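Local coordinates for protein lovastatin nonaketide synthase, polyketide synthase component (Aspergillus terreus, PDB 7CPX) that builds the nonaketide dihydromonacolin L from malonyl-CoA, S-adenosyl-L-methionine and NADPH during lovastatin biosynthesis, working as a homodimer with its partner LovC, at residues Arg1809-Asn1817 against Glu2400-Leu2408; Ser2146-Ala2154 against Thr2368-Arg2378. The protein carries 2 engineered substitutions. One frame throughout, in Å; residues are numbered along the deposited sequence.

Contact 1: Arg1809-Asn1817 against Glu2400-Leu2408; sequences RLKRDLARN and ELTTGIPPL
Arg1812 donates to the backbone of Ile2405, whose O lies 2.8 Å from Arg1812 NH2. The carbonyl oxygen lies in the plane of the guanidinium, at its edge. Seen from the carbonyl, NH2 sits 42° above the C=O plane. NH1 also points at this oxygen, but its placement is less certain. Past the carbonyl, Arg1812 NH2 runs up to the Pro2406-Pro2407 bond, with Pro2407 CD at 3.9 Å. The Arg1812 chain leaves its backbone pointing away from 2400-2408. A bend at chi2 (-62°) brings its end back.

Strand 2400-2402 is the last strand of the parallel, Rossmann-type ketoreductase sheet. It pairs with strand 2329-2333. Residues 1809-1817 end strand 1804-1811 of a different, mixed sheet and begin helix 1814-1822, with Asp1813 as N-cap. The contact joins the edge of the ketoreductase sheet to this second sheet, probably the structural, non-catalytic half of the ketoreductase, as in related synthases.

The Arg1816 guanidinium lies between Leu2401 CG and Asp1813 CB, one on each face. Leu2401 CG is 4.0 Å from Arg1816 CZ. The Asp1813-Arg1816 salt bridge is modelled too short, so its details are doubtful. Asp1813 has a second partner in Arg1275. Arg1816 NH1 donates to Ala1274 O.

The apolar part centres on Leu1810, which points at Thr2402 and Ile2405 and crosses both at about a right angle. Leu1810 CD1 is 4.1 Å from Thr2402 CG2. Trp1276 of strand 1275-1280 also packs on Leu1810.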
ATOM      1  N   ARG A1809      52.469 -20.325  35.769  1.00119.84           N
ATOM      2  CA  ARG A1809      51.636 -20.829  34.691  1.00119.84           C
ATOM      3  C   ARG A1809      50.707 -19.720  34.227  1.00119.84           C
ATOM      4  O   ARG A1809      50.161 -18.975  35.043  1.00119.84           O
ATOM      5  CB  ARG A1809      50.834 -22.056  35.136  1.00119.84           C
ATOM      6  CG  ARG A1809      51.706 -23.178  35.670  1.00119.84           C
ATOM      7  CD  ARG A1809      51.391 -24.494  35.008  1.00119.84           C
ATOM      8  NE  ARG A1809      52.192 -25.579  35.563  1.00119.84           N
ATOM      9  CZ  ARG A1809      53.472 -25.780  35.283  1.00119.84           C
ATOM     10  NH1 ARG A1809      54.134 -24.983  34.461  1.00119.84           N
ATOM     11  NH2 ARG A1809      54.107 -26.801  35.851  1.00119.84           N
ATOM     12  N   LEU A1810      50.533 -19.613  32.916  1.00114.28           N
ATOM     13  CA  LEU A1810      49.732 -18.542  32.343  1.00114.28           C
ATOM     14  C   LEU A1810      48.262 -18.926  32.402  1.00114.28           C
ATOM     15  O   LEU A1810      47.834 -19.873  31.734  1.00114.28           O
ATOM     16  CB  LEU A1810      50.166 -18.270  30.907  1.00114.28           C
ATOM     17  CG  LEU A1810      51.681 -18.207  30.711  1.00114.28           C
ATOM     18  CD1 LEU A1810      52.024 -17.856  29.282  1.00114.28           C
ATOM     19  CD2 LEU A1810      52.296 -17.210  31.671  1.00114.28           C
ATOM     20  N   LYS A1811      47.489 -18.197  33.202  1.00113.23           N
ATOM     21  CA  LYS A1811      46.067 -18.460  33.365  1.00113.23           C
ATOM     22  C   LYS A1811      45.276 -17.208  33.025  1.00113.23           C
ATOM     23  O   LYS A1811      45.589 -16.115  33.506  1.00113.23           O
ATOM     24  CB  LYS A1811      45.752 -18.921  34.789  1.00113.23           C
ATOM     25  CG  LYS A1811      46.502 -20.182  35.185  1.00113.23           C
ATOM     26  CD  LYS A1811      45.618 -21.192  35.898  1.00113.23           C
ATOM     27  CE  LYS A1811      45.413 -20.839  37.360  1.00113.23           C
ATOM     28  NZ  LYS A1811      44.860 -21.993  38.122  1.00113.23           N
ATOM     29  N   ARG A1812      44.247 -17.376  32.199  1.00108.07           N
ATOM     30  CA  ARG A1812      43.450 -16.244  31.751  1.00108.07           C
ATOM     31  C   ARG A1812      42.965 -15.443  32.949  1.00108.07           C
ATOM     32  O   ARG A1812      42.189 -15.943  33.768  1.00108.07           O
ATOM     33  CB  ARG A1812      42.261 -16.729  30.924  1.00108.07           C
ATOM     34  CG  ARG A1812      42.621 -17.611  29.740  1.00108.07           C
ATOM     35  CD  ARG A1812      43.476 -16.875  28.728  1.00108.07           C
ATOM     36  NE  ARG A1812      43.676 -17.660  27.516  1.00108.07           N
ATOM     37  CZ  ARG A1812      44.472 -17.305  26.518  1.00108.07           C
ATOM     38  NH1 ARG A1812      45.158 -16.175  26.549  1.00108.07           N
ATOM     39  NH2 ARG A1812      44.582 -18.103  25.459  1.00108.07           N
ATOM     40  N   ASP A1813      43.421 -14.195  33.051  1.00106.64           N
ATOM     41  CA  ASP A1813      43.023 -13.320  34.151  1.00106.64           C
ATOM     42  C   ASP A1813      41.587 -12.881  33.885  1.00106.64           C
ATOM     43  O   ASP A1813      41.311 -11.830  33.302  1.00106.64           O
ATOM     44  CB  ASP A1813      43.969 -12.134  34.271  1.00106.64           C
ATOM     45  CG  ASP A1813      43.672 -11.272  35.482  1.00106.64           C
ATOM     46  OD1 ASP A1813      42.758 -11.625  36.255  1.00106.64           O
ATOM     47  OD2 ASP A1813      44.351 -10.239  35.658  1.00106.64           O
ATOM     48  N   LEU A1814      40.651 -13.719  34.336  1.00104.75           N
ATOM     49  CA  LEU A1814      39.246 -13.513  34.014  1.00104.75           C
ATOM     50  C   LEU A1814      38.740 -12.155  34.472  1.00104.75           C
ATOM     51  O   LEU A1814      37.774 -11.646  33.900  1.00104.75           O
ATOM     52  CB  LEU A1814      38.401 -14.624  34.638  1.00104.75           C
ATOM     53  CG  LEU A1814      38.726 -16.040  34.157  1.00104.75           C
ATOM     54  CD1 LEU A1814      37.822 -17.056  34.833  1.00104.75           C
ATOM     55  CD2 LEU A1814      38.610 -16.147  32.644  1.00104.75           C
ATOM     56  N   ALA A1815      39.368 -11.550  35.480  1.00100.48           N
ATOM     57  CA  ALA A1815      38.955 -10.216  35.901  1.00100.48           C
ATOM     58  C   ALA A1815      39.149  -9.205  34.776  1.00100.48           C
ATOM     59  O   ALA A1815      38.193  -8.563  34.325  1.00100.48           O
ATOM     60  CB  ALA A1815      39.736  -9.794  37.146  1.00100.48           C
ATOM     61  N   ARG A1816      40.385  -9.060  34.296  1.00103.03           N
ATOM     62  CA  ARG A1816      40.645  -8.078  33.251  1.00103.03           C
ATOM     63  C   ARG A1816      40.130  -8.537  31.894  1.00103.03           C
ATOM     64  O   ARG A1816      39.773  -7.699  31.060  1.00103.03           O
ATOM     65  CB  ARG A1816      42.138  -7.761  33.177  1.00103.03           C
ATOM     66  CG  ARG A1816      43.031  -8.950  32.904  1.00103.03           C
ATOM     67  CD  ARG A1816      44.475  -8.500  32.805  1.00103.03           C
ATOM     68  NE  ARG A1816      45.356  -9.155  33.763  1.00103.03           N
ATOM     69  CZ  ARG A1816      46.339  -9.989  33.446  1.00103.03           C
ATOM     70  NH1 ARG A1816      46.592 -10.321  32.189  1.00103.03           N
ATOM     71  NH2 ARG A1816      47.095 -10.496  34.414  1.00103.03           N
ATOM     72  N   ASN A1817      40.069  -9.848  31.649  1.00100.28           N
ATOM     73  CA  ASN A1817      39.406 -10.328  30.441  1.00100.28           C
ATOM     74  C   ASN A1817      37.944  -9.910  30.432  1.00100.28           C
ATOM     75  O   ASN A1817      37.427  -9.439  29.411  1.00100.28           O
ATOM     76  CB  ASN A1817      39.520 -11.849  30.339  1.00100.28           C
ATOM     77  CG  ASN A1817      40.916 -12.308  29.990  1.00100.28           C
ATOM     78  OD1 ASN A1817      41.724 -12.604  30.869  1.00100.28           O
ATOM     79  ND2 ASN A1817      41.211 -12.368  28.697  1.00100.28           N
ATOM     80  N   GLU A2400      52.828  -8.059  35.732  1.00106.87           N
ATOM     81  CA  GLU A2400      53.078  -8.498  34.361  1.00106.87           C
ATOM     82  C   GLU A2400      51.761  -8.970  33.766  1.00106.87           C
ATOM     83  O   GLU A2400      51.256 -10.041  34.111  1.00106.87           O
ATOM     84  CB  GLU A2400      54.128  -9.602  34.324  1.00106.87           C
ATOM     85  CG  GLU A2400      55.438  -9.241  34.995  1.00106.87           C
ATOM     86  CD  GLU A2400      56.547 -10.220  34.663  1.00106.87           C
ATOM     87  OE1 GLU A2400      56.347 -11.064  33.764  1.00106.87           O
ATOM     88  OE2 GLU A2400      57.619 -10.147  35.297  1.00106.87           O
ATOM     89  N   LEU A2401      51.200  -8.170  32.867  1.00101.71           N
ATOM     90  CA  LEU A2401      49.980  -8.539  32.159  1.00101.71           C
ATOM     91  C   LEU A2401      50.379  -9.347  30.935  1.00101.71           C
ATOM     92  O   LEU A2401      50.772  -8.791  29.906  1.00101.71           O
ATOM     93  CB  LEU A2401      49.180  -7.301  31.774  1.00101.71           C
ATOM     94  CG  LEU A2401      48.462  -6.588  32.921  1.00101.71           C
ATOM     95  CD1 LEU A2401      49.453  -5.972  33.894  1.00101.71           C
ATOM     96  CD2 LEU A2401      47.526  -5.529  32.381  1.00101.71           C
ATOM     97  N   THR A2402      50.316 -10.669  31.060  1.00108.03           N
ATOM     98  CA  THR A2402      50.604 -11.540  29.930  1.00108.03           C
ATOM     99  C   THR A2402      49.483 -11.434  28.907  1.00108.03           C
ATOM    100  O   THR A2402      48.301 -11.506  29.256  1.00108.03           O
ATOM    101  CB  THR A2402      50.764 -12.983  30.402  1.00108.03           C
ATOM    102  OG1 THR A2402      51.801 -13.051  31.388  1.00108.03           O
ATOM    103  CG2 THR A2402      51.119 -13.894  29.239  1.00108.03           C
ATOM    104  N   THR A2403      49.854 -11.262  27.642  1.00103.73           N
ATOM    105  CA  THR A2403      48.874 -11.009  26.600  1.00103.73           C
ATOM    106  C   THR A2403      49.387 -11.559  25.279  1.00103.73           C
ATOM    107  O   THR A2403      50.590 -11.750  25.087  1.00103.73           O
ATOM    108  CB  THR A2403      48.575  -9.510  26.479  1.00103.73           C
ATOM    109  OG1 THR A2403      48.285  -8.973  27.777  1.00103.73           O
ATOM    110  CG2 THR A2403      47.391  -9.272  25.570  1.00103.73           C
ATOM    111  N   GLY A2404      48.455 -11.817  24.366  1.00106.73           N
ATOM    112  CA  GLY A2404      48.799 -12.229  23.023  1.00106.73           C
ATOM    113  C   GLY A2404      48.925 -13.719  22.812  1.00106.73           C
ATOM    114  O   GLY A2404      49.376 -14.135  21.736  1.00106.73           O
ATOM    115  N   ILE A2405      48.562 -14.536  23.792  1.00110.49           N
ATOM    116  CA  ILE A2405      48.583 -15.989  23.650  1.00110.49           C
ATOM    117  C   ILE A2405      47.171 -16.445  23.293  1.00110.49           C
ATOM    118  O   ILE A2405      46.252 -16.257  24.106  1.00110.49           O
ATOM    119  CB  ILE A2405      49.072 -16.676  24.930  1.00110.49           C
ATOM    120  CG1 ILE A2405      50.470 -16.172  25.281  1.00110.49           C
ATOM    121  CG2 ILE A2405      49.086 -18.183  24.739  1.00110.49           C
ATOM    122  CD1 ILE A2405      50.986 -16.685  26.592  1.00110.49           C
ATOM    123  N   PRO A2406      46.955 -17.039  22.124  1.00110.79           N
ATOM    124  CA  PRO A2406      45.610 -17.458  21.749  1.00110.79           C
ATOM    125  C   PRO A2406      45.243 -18.761  22.432  1.00110.79           C
ATOM    126  O   PRO A2406      46.118 -19.450  22.978  1.00110.79           O
ATOM    127  CB  PRO A2406      45.715 -17.638  20.231  1.00110.79           C
ATOM    128  CG  PRO A2406      47.110 -18.115  20.041  1.00110.79           C
ATOM    129  CD  PRO A2406      47.944 -17.429  21.102  1.00110.79           C
ATOM    130  N   PRO A2407      43.965 -19.130  22.437  1.00113.34           N
ATOM    131  CA  PRO A2407      43.603 -20.473  22.902  1.00113.34           C
ATOM    132  C   PRO A2407      44.377 -21.527  22.130  1.00113.34           C
ATOM    133  O   PRO A2407      44.199 -21.679  20.918  1.00113.34           O
ATOM    134  CB  PRO A2407      42.095 -20.547  22.635  1.00113.34           C
ATOM    135  CG  PRO A2407      41.643 -19.130  22.634  1.00113.34           C
ATOM    136  CD  PRO A2407      42.781 -18.340  22.058  1.00113.34           C
ATOM    137  N   LEU A2408      45.249 -22.253  22.823  1.00117.76           N
ATOM    138  CA  LEU A2408      46.185 -23.159  22.170  1.00117.76           C
ATOM    139  C   LEU A2408      45.447 -24.420  21.742  1.00117.76           C
ATOM    140  O   LEU A2408      45.050 -25.235  22.581  1.00117.76           O
ATOM    141  CB  LEU A2408      47.342 -23.484  23.109  1.00117.76           C
ATOM    142  CG  LEU A2408      48.053 -22.256  23.677  1.00117.76           C
ATOM    143  CD1 LEU A2408      49.102 -22.675  24.677  1.00117.76           C
ATOM    144  CD2 LEU A2408      48.677 -21.432  22.566  1.00117.76           C
TER

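Contact 2: Ser2146-Ala2154 against Thr2368-Arg2378; sequences SIDAETLFA and TLFAEAVVAGR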
ATOM      1  N   SER A2146      34.417  -1.528  31.426  1.00 98.93           N
ATOM      2  CA  SER A2146      35.703  -1.536  30.750  1.00 98.93           C
ATOM      3  C   SER A2146      36.740  -0.783  31.575  1.00 98.93           C
ATOM      4  O   SER A2146      36.435   0.200  32.256  1.00 98.93           O
ATOM      5  CB  SER A2146      35.582  -0.907  29.362  1.00 98.93           C
ATOM      6  OG  SER A2146      36.816  -0.963  28.671  1.00 98.93           O
ATOM      7  N   ILE A2147      37.984  -1.257  31.506  1.00 99.13           N
ATOM      8  CA  ILE A2147      39.057  -0.642  32.278  1.00 99.13           C
ATOM      9  C   ILE A2147      39.216   0.823  31.897  1.00 99.13           C
ATOM     10  O   ILE A2147      39.493   1.670  32.755  1.00 99.13           O
ATOM     11  CB  ILE A2147      40.368  -1.423  32.072  1.00 99.13           C
ATOM     12  CG1 ILE A2147      41.417  -0.996  33.097  1.00 99.13           C
ATOM     13  CG2 ILE A2147      40.895  -1.204  30.672  1.00 99.13           C
ATOM     14  CD1 ILE A2147      41.124  -1.473  34.496  1.00 99.13           C
ATOM     15  N   ASP A2148      39.049   1.145  30.615  1.00 99.50           N
ATOM     16  CA  ASP A2148      39.200   2.503  30.113  1.00 99.50           C
ATOM     17  C   ASP A2148      37.859   3.190  29.885  1.00 99.50           C
ATOM     18  O   ASP A2148      37.782   4.139  29.099  1.00 99.50           O
ATOM     19  CB  ASP A2148      40.015   2.498  28.819  1.00 99.50           C
ATOM     20  CG  ASP A2148      39.375   1.665  27.728  1.00 99.50           C
ATOM     21  OD1 ASP A2148      38.319   1.049  27.987  1.00 99.50           O
ATOM     22  OD2 ASP A2148      39.927   1.626  26.608  1.00 99.50           O
ATOM     23  N   ALA A2149      36.796   2.719  30.540  1.00100.19           N
ATOM     24  CA  ALA A2149      35.511   3.399  30.430  1.00100.19           C
ATOM     25  C   ALA A2149      35.549   4.768  31.091  1.00100.19           C
ATOM     26  O   ALA A2149      34.852   5.691  30.653  1.00100.19           O
ATOM     27  CB  ALA A2149      34.410   2.543  31.053  1.00100.19           C
ATOM     28  N   GLU A2150      36.354   4.921  32.137  1.00104.26           N
ATOM     29  CA  GLU A2150      36.449   6.154  32.902  1.00104.26           C
ATOM     30  C   GLU A2150      37.823   6.782  32.706  1.00104.26           C
ATOM     31  O   GLU A2150      38.752   6.160  32.186  1.00104.26           O
ATOM     32  CB  GLU A2150      36.195   5.884  34.390  1.00104.26           C
ATOM     33  CG  GLU A2150      35.570   7.045  35.143  1.00104.26           C
ATOM     34  CD  GLU A2150      34.139   7.309  34.723  1.00104.26           C
ATOM     35  OE1 GLU A2150      33.625   6.568  33.858  1.00104.26           O
ATOM     36  OE2 GLU A2150      33.527   8.256  35.258  1.00104.26           O
ATOM     37  N   THR A2151      37.938   8.039  33.127  1.00101.55           N
ATOM     38  CA  THR A2151      39.221   8.725  33.073  1.00101.55           C
ATOM     39  C   THR A2151      40.255   7.963  33.891  1.00101.55           C
ATOM     40  O   THR A2151      39.978   7.513  35.006  1.00101.55           O
ATOM     41  CB  THR A2151      39.081  10.154  33.596  1.00101.55           C
ATOM     42  OG1 THR A2151      38.251  10.912  32.707  1.00101.55           O
ATOM     43  CG2 THR A2151      40.445  10.818  33.704  1.00101.55           C
ATOM     44  N   LEU A2152      41.454   7.819  33.328  1.00100.31           N
ATOM     45  CA  LEU A2152      42.522   7.056  33.952  1.00100.31           C
ATOM     46  C   LEU A2152      43.767   7.874  34.254  1.00100.31           C
ATOM     47  O   LEU A2152      44.684   7.349  34.896  1.00100.31           O
ATOM     48  CB  LEU A2152      42.928   5.879  33.054  1.00100.31           C
ATOM     49  CG  LEU A2152      41.888   4.777  32.877  1.00100.31           C
ATOM     50  CD1 LEU A2152      42.301   3.872  31.742  1.00100.31           C
ATOM     51  CD2 LEU A2152      41.734   3.984  34.157  1.00100.31           C
ATOM     52  N   PHE A2153      43.832   9.127  33.818  1.00100.17           N
ATOM     53  CA  PHE A2153      45.055   9.908  33.891  1.00100.17           C
ATOM     54  C   PHE A2153      44.755  11.309  34.403  1.00100.17           C
ATOM     55  O   PHE A2153      43.646  11.824  34.245  1.00100.17           O
ATOM     56  CB  PHE A2153      45.729   9.979  32.520  1.00100.17           C
ATOM     57  CG  PHE A2153      46.025   8.632  31.926  1.00100.17           C
ATOM     58  CD1 PHE A2153      47.107   7.892  32.360  1.00100.17           C
ATOM     59  CD2 PHE A2153      45.214   8.105  30.939  1.00100.17           C
ATOM     60  CE1 PHE A2153      47.378   6.651  31.819  1.00100.17           C
ATOM     61  CE2 PHE A2153      45.478   6.867  30.394  1.00100.17           C
ATOM     62  CZ  PHE A2153      46.562   6.137  30.834  1.00100.17           C
ATOM     63  N   ALA A2154      45.766  11.920  35.012  1.00106.72           N
ATOM     64  CA  ALA A2154      45.641  13.251  35.579  1.00106.72           C
ATOM     65  C   ALA A2154      46.034  14.308  34.556  1.00106.72           C
ATOM     66  O   ALA A2154      46.948  14.116  33.750  1.00106.72           O
ATOM     67  CB  ALA A2154      46.510  13.391  36.829  1.00106.72           C
ATOM     68  N   THR A2368      43.672  -1.014  25.969  1.00 96.86           N
ATOM     69  CA  THR A2368      43.084  -1.632  27.153  1.00 96.86           C
ATOM     70  C   THR A2368      44.148  -2.335  27.989  1.00 96.86           C
ATOM     71  O   THR A2368      44.135  -2.256  29.222  1.00 96.86           O
ATOM     72  CB  THR A2368      41.995  -2.620  26.734  1.00 96.86           C
ATOM     73  OG1 THR A2368      41.046  -1.958  25.889  1.00 96.86           O
ATOM     74  CG2 THR A2368      41.270  -3.183  27.946  1.00 96.86           C
ATOM     75  N   LEU A2369      45.065  -3.043  27.332  1.00 99.79           N
ATOM     76  CA  LEU A2369      46.135  -3.731  28.047  1.00 99.79           C
ATOM     77  C   LEU A2369      47.025  -2.740  28.786  1.00 99.79           C
ATOM     78  O   LEU A2369      47.375  -2.954  29.952  1.00 99.79           O
ATOM     79  CB  LEU A2369      46.952  -4.567  27.061  1.00 99.79           C
ATOM     80  CG  LEU A2369      48.334  -5.064  27.483  1.00 99.79           C
ATOM     81  CD1 LEU A2369      48.268  -5.896  28.749  1.00 99.79           C
ATOM     82  CD2 LEU A2369      48.949  -5.868  26.353  1.00 99.79           C
ATOM     83  N   PHE A2370      47.391  -1.642  28.125  1.00 97.80           N
ATOM     84  CA  PHE A2370      48.194  -0.617  28.782  1.00 97.80           C
ATOM     85  C   PHE A2370      47.432   0.011  29.940  1.00 97.80           C
ATOM     86  O   PHE A2370      48.012   0.305  30.992  1.00 97.80           O
ATOM     87  CB  PHE A2370      48.604   0.452  27.771  1.00 97.80           C
ATOM     88  CG  PHE A2370      49.358   1.597  28.376  1.00 97.80           C
ATOM     89  CD1 PHE A2370      48.687   2.683  28.902  1.00 97.80           C
ATOM     90  CD2 PHE A2370      50.739   1.586  28.419  1.00 97.80           C
ATOM     91  CE1 PHE A2370      49.374   3.733  29.462  1.00 97.80           C
ATOM     92  CE2 PHE A2370      51.435   2.635  28.976  1.00 97.80           C
ATOM     93  CZ  PHE A2370      50.752   3.711  29.499  1.00 97.80           C
ATOM     94  N   ALA A2371      46.132   0.239  29.758  1.00 98.41           N
ATOM     95  CA  ALA A2371      45.315   0.805  30.823  1.00 98.41           C
ATOM     96  C   ALA A2371      45.305  -0.108  32.035  1.00 98.41           C
ATOM     97  O   ALA A2371      45.457   0.344  33.175  1.00 98.41           O
ATOM     98  CB  ALA A2371      43.891   1.022  30.320  1.00 98.41           C
ATOM     99  N   GLU A2372      45.120  -1.405  31.802  1.00 99.85           N
ATOM    100  CA  GLU A2372      45.101  -2.348  32.908  1.00 99.85           C
ATOM    101  C   GLU A2372      46.469  -2.462  33.557  1.00 99.85           C
ATOM    102  O   GLU A2372      46.558  -2.690  34.764  1.00 99.85           O
ATOM    103  CB  GLU A2372      44.627  -3.716  32.430  1.00 99.85           C
ATOM    104  CG  GLU A2372      44.287  -4.663  33.564  1.00 99.85           C
ATOM    105  CD  GLU A2372      42.841  -4.561  34.012  1.00 99.85           C
ATOM    106  OE1 GLU A2372      41.994  -4.114  33.211  1.00 99.85           O
ATOM    107  OE2 GLU A2372      42.552  -4.930  35.170  1.00 99.85           O
ATOM    108  N   ALA A2373      47.544  -2.301  32.785  1.00 98.85           N
ATOM    109  CA  ALA A2373      48.876  -2.288  33.383  1.00 98.85           C
ATOM    110  C   ALA A2373      49.068  -1.070  34.276  1.00 98.85           C
ATOM    111  O   ALA A2373      49.648  -1.171  35.363  1.00 98.85           O
ATOM    112  CB  ALA A2373      49.943  -2.321  32.293  1.00 98.85           C
ATOM    113  N   VAL A2374      48.591   0.092  33.831  1.00 98.95           N
ATOM    114  CA  VAL A2374      48.652   1.289  34.664  1.00 98.95           C
ATOM    115  C   VAL A2374      47.856   1.073  35.943  1.00 98.95           C
ATOM    116  O   VAL A2374      48.303   1.415  37.046  1.00 98.95           O
ATOM    117  CB  VAL A2374      48.135   2.511  33.883  1.00 98.95           C
ATOM    118  CG1 VAL A2374      47.987   3.704  34.806  1.00 98.95           C
ATOM    119  CG2 VAL A2374      49.069   2.839  32.740  1.00 98.95           C
ATOM    120  N   VAL A2375      46.659   0.506  35.806  1.00100.44           N
ATOM    121  CA  VAL A2375      45.819   0.245  36.969  1.00100.44           C
ATOM    122  C   VAL A2375      46.503  -0.740  37.902  1.00100.44           C
ATOM    123  O   VAL A2375      46.425  -0.609  39.126  1.00100.44           O
ATOM    124  CB  VAL A2375      44.439  -0.265  36.520  1.00100.44           C
ATOM    125  CG1 VAL A2375      43.653  -0.780  37.710  1.00100.44           C
ATOM    126  CG2 VAL A2375      43.682   0.844  35.822  1.00100.44           C
ATOM    127  N   ALA A2376      47.175  -1.744  37.343  1.00 99.68           N
ATOM    128  CA  ALA A2376      47.891  -2.711  38.162  1.00 99.68           C
ATOM    129  C   ALA A2376      49.032  -2.049  38.917  1.00 99.68           C
ATOM    130  O   ALA A2376      49.266  -2.353  40.088  1.00 99.68           O
ATOM    131  CB  ALA A2376      48.418  -3.850  37.293  1.00 99.68           C
ATOM    132  N   GLY A2377      49.755  -1.142  38.261  1.00102.01           N
ATOM    133  CA  GLY A2377      50.821  -0.431  38.949  1.00102.01           C
ATOM    134  C   GLY A2377      50.296   0.421  40.089  1.00102.01           C
ATOM    135  O   GLY A2377      50.838   0.407  41.200  1.00102.01           O
ATOM    136  N   ARG A2378      49.224   1.174  39.831  1.00102.97           N
ATOM    137  CA  ARG A2378      48.640   2.000  40.884  1.00102.97           C
ATOM    138  C   ARG A2378      48.105   1.138  42.022  1.00102.97           C
ATOM    139  O   ARG A2378      48.276   1.475  43.200  1.00102.97           O
ATOM    140  CB  ARG A2378      47.530   2.884  40.310  1.00102.97           C
ATOM    141  CG  ARG A2378      48.019   4.220  39.759  1.00102.97           C
ATOM    142  CD  ARG A2378      47.792   4.332  38.262  1.00102.97           C
ATOM    143  NE  ARG A2378      46.376   4.443  37.924  1.00102.97           N
ATOM    144  CZ  ARG A2378      45.828   5.452  37.259  1.00102.97           C
ATOM    145  NH1 ARG A2378      46.552   6.455  36.793  1.00102.97           N
ATOM    146  NH2 ARG A2378      44.515   5.450  37.048  1.00102.97           N
TER
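Ile2147 lies over one side of helix 2363-2385 and overlaps Thr2368, Ala2371, Glu2372 and Val2375. Its two branches part. Ile2147 CG2 turns to Thr2368 CG2 and also lies 3.7 Å from Ala2371 CB. CG1 is anti to the backbone N (chi1 -167°), and this carries Ile2147 CD1 along the helix to Val2375 CG2, also at 3.7 Å. Glu2372, bent at chi2, brings its carboxylate obliquely across this branch. Its charge is met by a salt bridge to Arg1819.

Leu2152 adds a second apolar wedge. Leu2152 CD1 sits 3.6 Å from Ala2371 CB, and its CD2 reaches Val2375. The small Ala2371 side chain thus takes both Ile2147 and Leu2152. Phe2153 brings its CZ to the edge of the Phe2370 ring, 3.9 Å from Phe2370 CE1. Leu2152 CB lies over one face of the Phe2153 ring.

The polar link is at the far end. Arg2378 grips Leu2152 O end-on with two nitrogens. Arg2378 NH1 donates at 2.8 Å to Leu2152 O, nearly in line with the C=O bond. Arg2378 NH2 donates to Leu2152 O at 2.9 Å, 27° from the carbonyl plane. Bends at chi2 and chi3 turn the arginine back over its own helix, so that Val2374 CG1 lies against one guanidinium face. NH2 has a further acceptor, Trp1857 O.

At the start of the loop, residues 2146-2149 form a type I beta turn. Ser2146 OG donates to Asp2148 OD1, while Asp2148 OD2 accepts from Trp2175 NE1.

The loop joins strand 2139-2143 to strand 2158-2162 of the ketoreductase domain. Helix 2167-2178 packs beside it through Trp2175, which touches Leu2152 and Ala2371. Strand 2288-2294 lies against Phe2370 and Val2374, and strand 2400-2402 packs on the helix through Leu2401.

The centres of contacts 1 and 2 are about 17 Å apart, and the two contacts touch. Contact 2 uses helix 2363-2385 and contact 1 uses strand 2400-2402, the next element in the chain. Leu2401 joins them: Leu2401 CD2 lies 3.4 Å from Glu2372 CB. Arg1816 CB is also 3.4 Å from Glu2372 CD, so Glu2372 is shared by both. The helix thus sits between the loop 2146-2154 and the segment 1809-1817. Both contacts lie away from the annotated sites, including the NADP pocket of the ketoreductase. They join parts of its framework to each other and to the second sheet, probably its structural half.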